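Local coordinates for uncharacterized protein Rv3272 (Mycobacterium tuberculosis, PDB 5YX6) that binds fatty acyl-CoAs, palmitoyl-CoA most tightly, and is probably a family III CoA transferase of fatty acid metabolism, at residues A27-V32 and A374-P379; V32-E37 and A367-F372; Y65-N70 and I360-T365. All blocks are in the same frame, centred on the assembly; numbering follows the deposited sequence.

Contact 1: residues A27-V32 and A374-P379; sequences AGQVLV and AVVTDP
Val376 meets Gln29 and Val32 with a single methyl group. Its CG1 lies 4.0 Å from CG1 of Val32 and equally far, 4.0 Å, from NE2 of Gln29. The CB of Val376 points toward the helix. With chi1 at 76°, CG1 sits between the backbone N and the carbonyl carbon, and this branch alone makes the contact. Both helix residues meet Val376 at a slant. Val32 sends out CG1, the branch opposite its own backbone N, and the touch is methyl to methyl. Gln29 reaches across with a bent chain: CG stands opposite the backbone N (chi1 -175°), and the bend about the CB-CG bond (chi2 68°) brings the amide nitrogen near Val376. The two helix residues are three apart, so they lie on one side of helix 23-33. This helix packs on the parallel sheet of the Rossmann-type domain, where Val32 also touches Val38 of strand 37-42. The segment 374-379 is a loop that follows strand 368-369 and runs past the helix on the side of Gln29 and Val32. The amide of Gln29 has its polar partners elsewhere. OE1 accepts a hydrogen bond from Arg71 N, and NE2 donates one to Asp33 OD1. These two bonds hold the amide at both ends and fix its rotation. Toward Val376, NE2 makes only van der Waals contact. Arg71 touches Val376 as well.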
# COMPACT_ATOMS: atom_id res chain seq x y z
N ALA A 27 -3.34 -9.81 5.54
CA ALA A 27 -3.40 -10.73 4.41
C ALA A 27 -4.35 -11.87 4.73
O ALA A 27 -5.17 -12.25 3.91
CB ALA A 27 -2.02 -11.27 4.07
N GLY A 28 -4.26 -12.39 5.95
CA GLY A 28 -5.18 -13.42 6.39
C GLY A 28 -6.63 -12.95 6.37
O GLY A 28 -7.53 -13.71 6.01
N GLN A 29 -6.86 -11.70 6.77
CA GLN A 29 -8.20 -11.12 6.81
C GLN A 29 -8.77 -10.95 5.40
O GLN A 29 -9.96 -11.14 5.20
CB GLN A 29 -8.20 -9.77 7.54
CG GLN A 29 -9.59 -9.17 7.71
CD GLN A 29 -10.45 -9.99 8.66
OE1 GLN A 29 -10.14 -10.10 9.85
NE2 GLN A 29 -11.53 -10.56 8.15
N VAL A 30 -7.93 -10.56 4.45
CA VAL A 30 -8.34 -10.46 3.06
C VAL A 30 -8.80 -11.81 2.53
O VAL A 30 -9.81 -11.90 1.86
CB VAL A 30 -7.20 -9.92 2.16
CG1 VAL A 30 -7.56 -10.08 0.68
CG2 VAL A 30 -6.90 -8.44 2.49
N LEU A 31 -8.03 -12.85 2.83
CA LEU A 31 -8.40 -14.21 2.44
C LEU A 31 -9.72 -14.67 3.05
O LEU A 31 -10.54 -15.31 2.38
CB LEU A 31 -7.28 -15.19 2.82
CG LEU A 31 -6.10 -15.40 1.86
CD1 LEU A 31 -6.14 -14.46 0.67
CD2 LEU A 31 -4.77 -15.31 2.58
N VAL A 32 -9.93 -14.34 4.33
CA VAL A 32 -11.18 -14.63 5.01
C VAL A 32 -12.35 -13.95 4.32
O VAL A 32 -13.38 -14.57 4.10
CB VAL A 32 -11.14 -14.18 6.49
CG1 VAL A 32 -12.52 -14.24 7.11
CG2 VAL A 32 -10.19 -15.06 7.26
N ALA A 374 -17.38 -8.78 0.20
CA ALA A 374 -16.06 -9.13 0.75
C ALA A 374 -15.92 -8.70 2.20
O ALA A 374 -14.97 -8.01 2.56
CB ALA A 374 -14.96 -8.50 -0.09
N VAL A 375 -16.86 -9.14 3.03
CA VAL A 375 -16.82 -8.86 4.46
C VAL A 375 -17.25 -10.10 5.23
O VAL A 375 -17.89 -11.00 4.67
CB VAL A 375 -17.74 -7.70 4.87
CG1 VAL A 375 -17.45 -6.46 4.03
CG2 VAL A 375 -19.19 -8.11 4.75
N VAL A 376 -16.89 -10.15 6.51
CA VAL A 376 -17.40 -11.19 7.40
C VAL A 376 -17.91 -10.51 8.67
O VAL A 376 -17.37 -9.49 9.10
CB VAL A 376 -16.32 -12.27 7.71
CG1 VAL A 376 -15.28 -11.76 8.71
CG2 VAL A 376 -16.97 -13.54 8.22
N THR A 377 -18.99 -11.04 9.23
CA THR A 377 -19.59 -10.46 10.43
C THR A 377 -19.07 -11.11 11.72
O THR A 377 -19.10 -10.48 12.77
CB THR A 377 -21.13 -10.58 10.41
OG1 THR A 377 -21.51 -11.91 10.02
CG2 THR A 377 -21.73 -9.58 9.44
N ASP A 378 -18.60 -12.36 11.61
CA ASP A 378 -18.08 -13.11 12.75
C ASP A 378 -17.02 -12.35 13.53
O ASP A 378 -16.23 -11.61 12.96
CB ASP A 378 -17.48 -14.46 12.31
CG ASP A 378 -18.43 -15.29 11.47
OD1 ASP A 378 -19.65 -15.02 11.48
OD2 ASP A 378 -17.94 -16.22 10.79
N PRO A 379 -17.01 -12.54 14.86
CA PRO A 379 -15.97 -12.00 15.73
C PRO A 379 -14.68 -12.79 15.58
O PRO A 379 -14.67 -13.86 14.97
CB PRO A 379 -16.56 -12.19 17.12
CG PRO A 379 -17.37 -13.43 16.98
CD PRO A 379 -17.96 -13.37 15.61

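Contact 2: residues V32-E37 and A367-F372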
# COMPACT_ATOMS: atom_id res chain seq x y z
N VAL A 32 -9.93 -14.34 4.33
CA VAL A 32 -11.18 -14.63 5.01
C VAL A 32 -12.35 -13.95 4.32
O VAL A 32 -13.38 -14.57 4.10
CB VAL A 32 -11.14 -14.18 6.49
CG1 VAL A 32 -12.52 -14.24 7.11
CG2 VAL A 32 -10.19 -15.06 7.26
N ASP A 33 -12.18 -12.68 3.98
CA ASP A 33 -13.23 -11.91 3.31
C ASP A 33 -13.59 -12.55 1.96
O ASP A 33 -14.73 -12.45 1.50
CB ASP A 33 -12.79 -10.46 3.10
CG ASP A 33 -12.55 -9.71 4.42
OD1 ASP A 33 -13.04 -10.16 5.48
OD2 ASP A 33 -11.88 -8.64 4.37
N LEU A 34 -12.62 -13.20 1.34
CA LEU A 34 -12.82 -13.85 0.06
C LEU A 34 -13.28 -15.31 0.21
O LEU A 34 -13.41 -16.03 -0.78
CB LEU A 34 -11.54 -13.76 -0.77
CG LEU A 34 -11.12 -12.32 -1.09
CD1 LEU A 34 -9.76 -12.26 -1.77
CD2 LEU A 34 -12.18 -11.60 -1.94
N GLY A 35 -13.54 -15.73 1.45
CA GLY A 35 -14.18 -17.01 1.69
C GLY A 35 -13.33 -18.17 2.17
O GLY A 35 -13.83 -19.28 2.39
N ALA A 36 -12.03 -17.94 2.36
CA ALA A 36 -11.14 -19.02 2.78
C ALA A 36 -11.35 -19.37 4.25
O ALA A 36 -11.75 -18.52 5.05
CB ALA A 36 -9.69 -18.64 2.54
N GLU A 37 -11.11 -20.63 4.60
CA GLU A 37 -11.03 -21.02 6.00
C GLU A 37 -9.61 -20.77 6.47
O GLU A 37 -8.69 -21.48 6.07
CB GLU A 37 -11.42 -22.48 6.19
CG GLU A 37 -11.18 -23.01 7.60
CD GLU A 37 -11.57 -24.49 7.77
OE1 GLU A 37 -11.08 -25.33 7.00
OE2 GLU A 37 -12.37 -24.80 8.69
N ALA A 367 -11.09 -3.53 -1.41
CA ALA A 367 -11.64 -4.02 -2.68
C ALA A 367 -13.09 -4.50 -2.55
O ALA A 367 -13.43 -5.20 -1.60
CB ALA A 367 -10.77 -5.13 -3.23
N ARG A 368 -13.91 -4.12 -3.53
CA ARG A 368 -15.34 -4.43 -3.57
C ARG A 368 -15.74 -5.26 -4.81
O ARG A 368 -15.13 -5.14 -5.86
CB ARG A 368 -16.14 -3.14 -3.55
CG ARG A 368 -15.55 -2.06 -2.64
CD ARG A 368 -16.54 -0.91 -2.39
NE ARG A 368 -17.67 -1.27 -1.55
CZ ARG A 368 -18.68 -0.44 -1.28
NH1 ARG A 368 -18.69 0.78 -1.80
NH2 ARG A 368 -19.67 -0.82 -0.49
N TYR A 369 -16.78 -6.09 -4.67
CA TYR A 369 -17.19 -7.03 -5.73
C TYR A 369 -18.70 -7.03 -5.86
O TYR A 369 -19.42 -6.84 -4.88
CB TYR A 369 -16.68 -8.46 -5.44
CG TYR A 369 -15.19 -8.55 -5.19
CD1 TYR A 369 -14.66 -8.24 -3.94
CD2 TYR A 369 -14.31 -8.93 -6.19
CE1 TYR A 369 -13.31 -8.31 -3.70
CE2 TYR A 369 -12.94 -9.00 -5.96
CZ TYR A 369 -12.45 -8.68 -4.70
OH TYR A 369 -11.10 -8.75 -4.44
N ALA A 370 -19.21 -7.23 -7.08
CA ALA A 370 -20.65 -7.17 -7.27
C ALA A 370 -21.37 -8.46 -6.87
O ALA A 370 -22.46 -8.42 -6.31
CB ALA A 370 -20.98 -6.82 -8.71
N SER A 371 -20.74 -9.61 -7.11
CA SER A 371 -21.43 -10.89 -6.94
C SER A 371 -21.38 -11.46 -5.51
O SER A 371 -22.03 -12.47 -5.22
CB SER A 371 -20.85 -11.92 -7.91
OG SER A 371 -19.61 -12.41 -7.42
N PHE A 372 -20.62 -10.82 -4.63
CA PHE A 372 -20.55 -11.23 -3.23
C PHE A 372 -20.03 -10.07 -2.39
O PHE A 372 -19.42 -9.14 -2.93
CB PHE A 372 -19.63 -12.46 -3.05
CG PHE A 372 -18.17 -12.16 -3.26
CD1 PHE A 372 -17.63 -12.16 -4.54
CD2 PHE A 372 -17.34 -11.87 -2.19
CE1 PHE A 372 -16.29 -11.86 -4.74
CE2 PHE A 372 -16.01 -11.57 -2.38
CZ PHE A 372 -15.48 -11.57 -3.66
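Leu34 packs its CD2 methyl against two aromatic rings, Phe372 and Tyr369. The contact across the segments is apolar. CD2 lies 3.7 Å from CZ of Phe372 and comes in at the ring edge, near the ring plane. The same methyl is 3.9 Å from CE1 of Tyr369, which it approaches obliquely. The rings also meet each other: CZ of Phe372 sits 3.3 Å above the plane of the Tyr369 ring, offset toward the rim. Phe372 has CG between its backbone N and carbonyl carbon (chi1 70°), and this swings the ring toward Leu34.

The polar bonds run within the segments or to other partners. Asp33 OD2 bonds to Thr365 OG1, and the carbonyl oxygen of Asp33 accepts a bond from Lys8 NZ. On the second subunit, the ring of His192 stacks edge-to-face with Phe372, and Asp200 and His192 are both hydrogen-bonded to Ser371 OG.

The backbone bonds close the helix. Gly35 N bonds to Val32 O at 2.9 Å, and Ala36 N bonds to Leu31 O. Gly35 has positive phi (104°) and is the C-prime residue. This is a Schellman motif ending helix 23-33, set beside strand 368-369, which pairs antiparallel with a strand of the second subunit.

Contact 3: residues Y65-N70 and I360-T365; sequences YFLPNN and ITVIRT
Residues 65-68 have helical backbone angles without regular helix bonds, and this loop faces strand 360-363; the backbones come nearest at Pro68 and Val362, whose CA atoms are 6.2 Å apart. Leu67 is the main side chain of the contact. Its CD2 methyl reaches two strand residues, 3.7 Å to CG1 of Val362 and 3.8 Å to CG2 of Ile360. Leu67 has CG opposite its backbone N (chi1 -176°), which carries the isobutyl end out over the strand. It meets Val362 at about a right angle and Ile360 at a slant. Ile360 and Val362 are two apart, so both direct their CB atoms toward the loop, while that of Thr361 between them points away. Pro68 adds a looser touch: its CB lies 4.4 Å from CG1 of Val362. That one methyl of Val362 therefore serves both loop residues.

Polar bonds shape each segment from within. Asn70 ND2 donates to Phe66 O, in the carbonyl plane and on a lone pair. The bond is fairly straight (160° at the hydrogen), and the acceptor lies in the amide plane. This amide nitrogen also sits over a face of the Phe66 ring, offset toward the rim. On the strand side Arg364 NH1 donates to Thr365 O at 3.1 Å, with the donor tilted from the carbonyl plane. Arg364 NH2 forms a salt bridge with Asp208 of the second subunit.

Pro68 also packs on Met219 of the second subunit. Its side chain is about 12 Å from that of Asp175, the probable nucleophile. Strand 360-363 pairs antiparallel with strand 350-353. The contact thus joins this two-stranded antiparallel sheet to the loop leading into strand 74-77 of the Rossmann-type sheet, at the dimer interface.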
# COMPACT_ATOMS: atom_id res chain seq x y z
N TYR A 65 -5.14 -3.74 17.90
CA TYR A 65 -4.33 -4.36 16.85
C TYR A 65 -4.85 -5.74 16.47
O TYR A 65 -4.84 -6.11 15.29
CB TYR A 65 -2.86 -4.43 17.29
CG TYR A 65 -2.27 -3.06 17.53
CD1 TYR A 65 -1.88 -2.25 16.46
CD2 TYR A 65 -2.11 -2.56 18.82
CE1 TYR A 65 -1.36 -0.98 16.67
CE2 TYR A 65 -1.58 -1.30 19.05
CZ TYR A 65 -1.21 -0.51 17.97
OH TYR A 65 -0.68 0.75 18.21
N PHE A 66 -5.32 -6.51 17.45
CA PHE A 66 -5.76 -7.87 17.17
C PHE A 66 -7.13 -7.97 16.49
O PHE A 66 -7.29 -8.65 15.48
CB PHE A 66 -5.79 -8.70 18.46
CG PHE A 66 -6.21 -10.13 18.24
CD1 PHE A 66 -5.29 -11.06 17.78
CD2 PHE A 66 -7.52 -10.52 18.46
CE1 PHE A 66 -5.67 -12.37 17.55
CE2 PHE A 66 -7.91 -11.83 18.24
CZ PHE A 66 -6.97 -12.76 17.78
N LEU A 67 -8.12 -7.29 17.05
CA LEU A 67 -9.51 -7.48 16.62
C LEU A 67 -9.82 -7.20 15.14
O LEU A 67 -10.52 -7.99 14.50
CB LEU A 67 -10.44 -6.63 17.50
CG LEU A 67 -11.93 -6.83 17.20
CD1 LEU A 67 -12.60 -7.45 18.41
CD2 LEU A 67 -12.60 -5.54 16.82
N PRO A 68 -9.31 -6.09 14.57
CA PRO A 68 -9.75 -5.80 13.20
C PRO A 68 -9.26 -6.78 12.13
O PRO A 68 -9.92 -6.90 11.10
CB PRO A 68 -9.16 -4.41 12.93
CG PRO A 68 -8.84 -3.84 14.25
CD PRO A 68 -8.48 -5.00 15.12
N ASN A 69 -8.16 -7.49 12.36
CA ASN A 69 -7.60 -8.33 11.31
C ASN A 69 -7.70 -9.84 11.56
O ASN A 69 -7.01 -10.62 10.90
CB ASN A 69 -6.13 -7.96 11.07
CG ASN A 69 -5.95 -6.56 10.52
OD1 ASN A 69 -6.78 -6.06 9.76
ND2 ASN A 69 -4.84 -5.93 10.87
N ASN A 70 -8.54 -10.27 12.49
CA ASN A 70 -8.69 -11.69 12.78
C ASN A 70 -10.14 -12.13 12.92
O ASN A 70 -10.43 -13.15 13.53
CB ASN A 70 -7.91 -12.05 14.04
CG ASN A 70 -6.44 -11.80 13.88
OD1 ASN A 70 -5.73 -12.58 13.26
ND2 ASN A 70 -5.99 -10.67 14.38
N ILE A 360 -18.44 -3.23 18.62
CA ILE A 360 -17.29 -2.44 18.16
C ILE A 360 -17.25 -2.16 16.65
O ILE A 360 -17.61 -3.01 15.85
CB ILE A 360 -15.97 -3.13 18.62
CG1 ILE A 360 -15.82 -2.94 20.13
CG2 ILE A 360 -14.75 -2.55 17.94
CD1 ILE A 360 -14.62 -3.62 20.73
N THR A 361 -16.81 -0.95 16.28
CA THR A 361 -16.78 -0.52 14.88
C THR A 361 -15.39 -0.67 14.24
O THR A 361 -14.40 -0.17 14.78
CB THR A 361 -17.22 0.94 14.76
OG1 THR A 361 -18.54 1.08 15.32
CG2 THR A 361 -17.25 1.38 13.30
N VAL A 362 -15.30 -1.35 13.11
CA VAL A 362 -14.03 -1.45 12.41
C VAL A 362 -14.18 -1.10 10.93
O VAL A 362 -15.30 -0.98 10.42
CB VAL A 362 -13.39 -2.87 12.55
CG1 VAL A 362 -13.25 -3.26 14.01
CG2 VAL A 362 -14.20 -3.93 11.79
N ILE A 363 -13.05 -0.95 10.25
CA ILE A 363 -13.01 -0.58 8.83
C ILE A 363 -12.82 -1.81 7.93
O ILE A 363 -11.95 -2.65 8.20
CB ILE A 363 -11.89 0.43 8.56
CG1 ILE A 363 -12.13 1.71 9.36
CG2 ILE A 363 -11.77 0.71 7.07
CD1 ILE A 363 -11.00 2.68 9.29
N ARG A 364 -13.62 -1.91 6.87
CA ARG A 364 -13.53 -3.04 5.94
C ARG A 364 -12.28 -2.99 5.06
O ARG A 364 -11.60 -1.96 4.99
CB ARG A 364 -14.78 -3.11 5.06
CG ARG A 364 -14.97 -1.91 4.15
CD ARG A 364 -15.98 -2.20 3.05
NE ARG A 364 -16.31 -0.98 2.31
CZ ARG A 364 -15.60 -0.52 1.28
NH1 ARG A 364 -14.54 -1.19 0.86
NH2 ARG A 364 -15.97 0.61 0.67
N THR A 365 -11.97 -4.11 4.40
CA THR A 365 -10.91 -4.15 3.40
C THR A 365 -11.41 -3.41 2.14
O THR A 365 -12.60 -3.39 1.85
CB THR A 365 -10.49 -5.61 3.07
OG1 THR A 365 -11.64 -6.41 2.78
CG2 THR A 365 -9.73 -6.23 4.25

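How the contacts relate
Contacts 1 and 2 share helix 23-33 and Val32: contact 1 uses a side of the helix, contact 2 its C-terminal end. Both are buried. Contact 3 is partly buried and joins the loop before strand 74-77 to strand 360-363. All three are van der Waals contacts, but they differ in kind: valine against valine and an amide in contact 1, leucine against aromatic rings in contact 2, branched aliphatic side chains and a proline in contact 3. Asp33 is the residue whose side chain ties contact 2 to contacts 1 and 3. The second subunit lies beside contacts 2 and 3 broadly, but reaches contact 1 at Val30 alone.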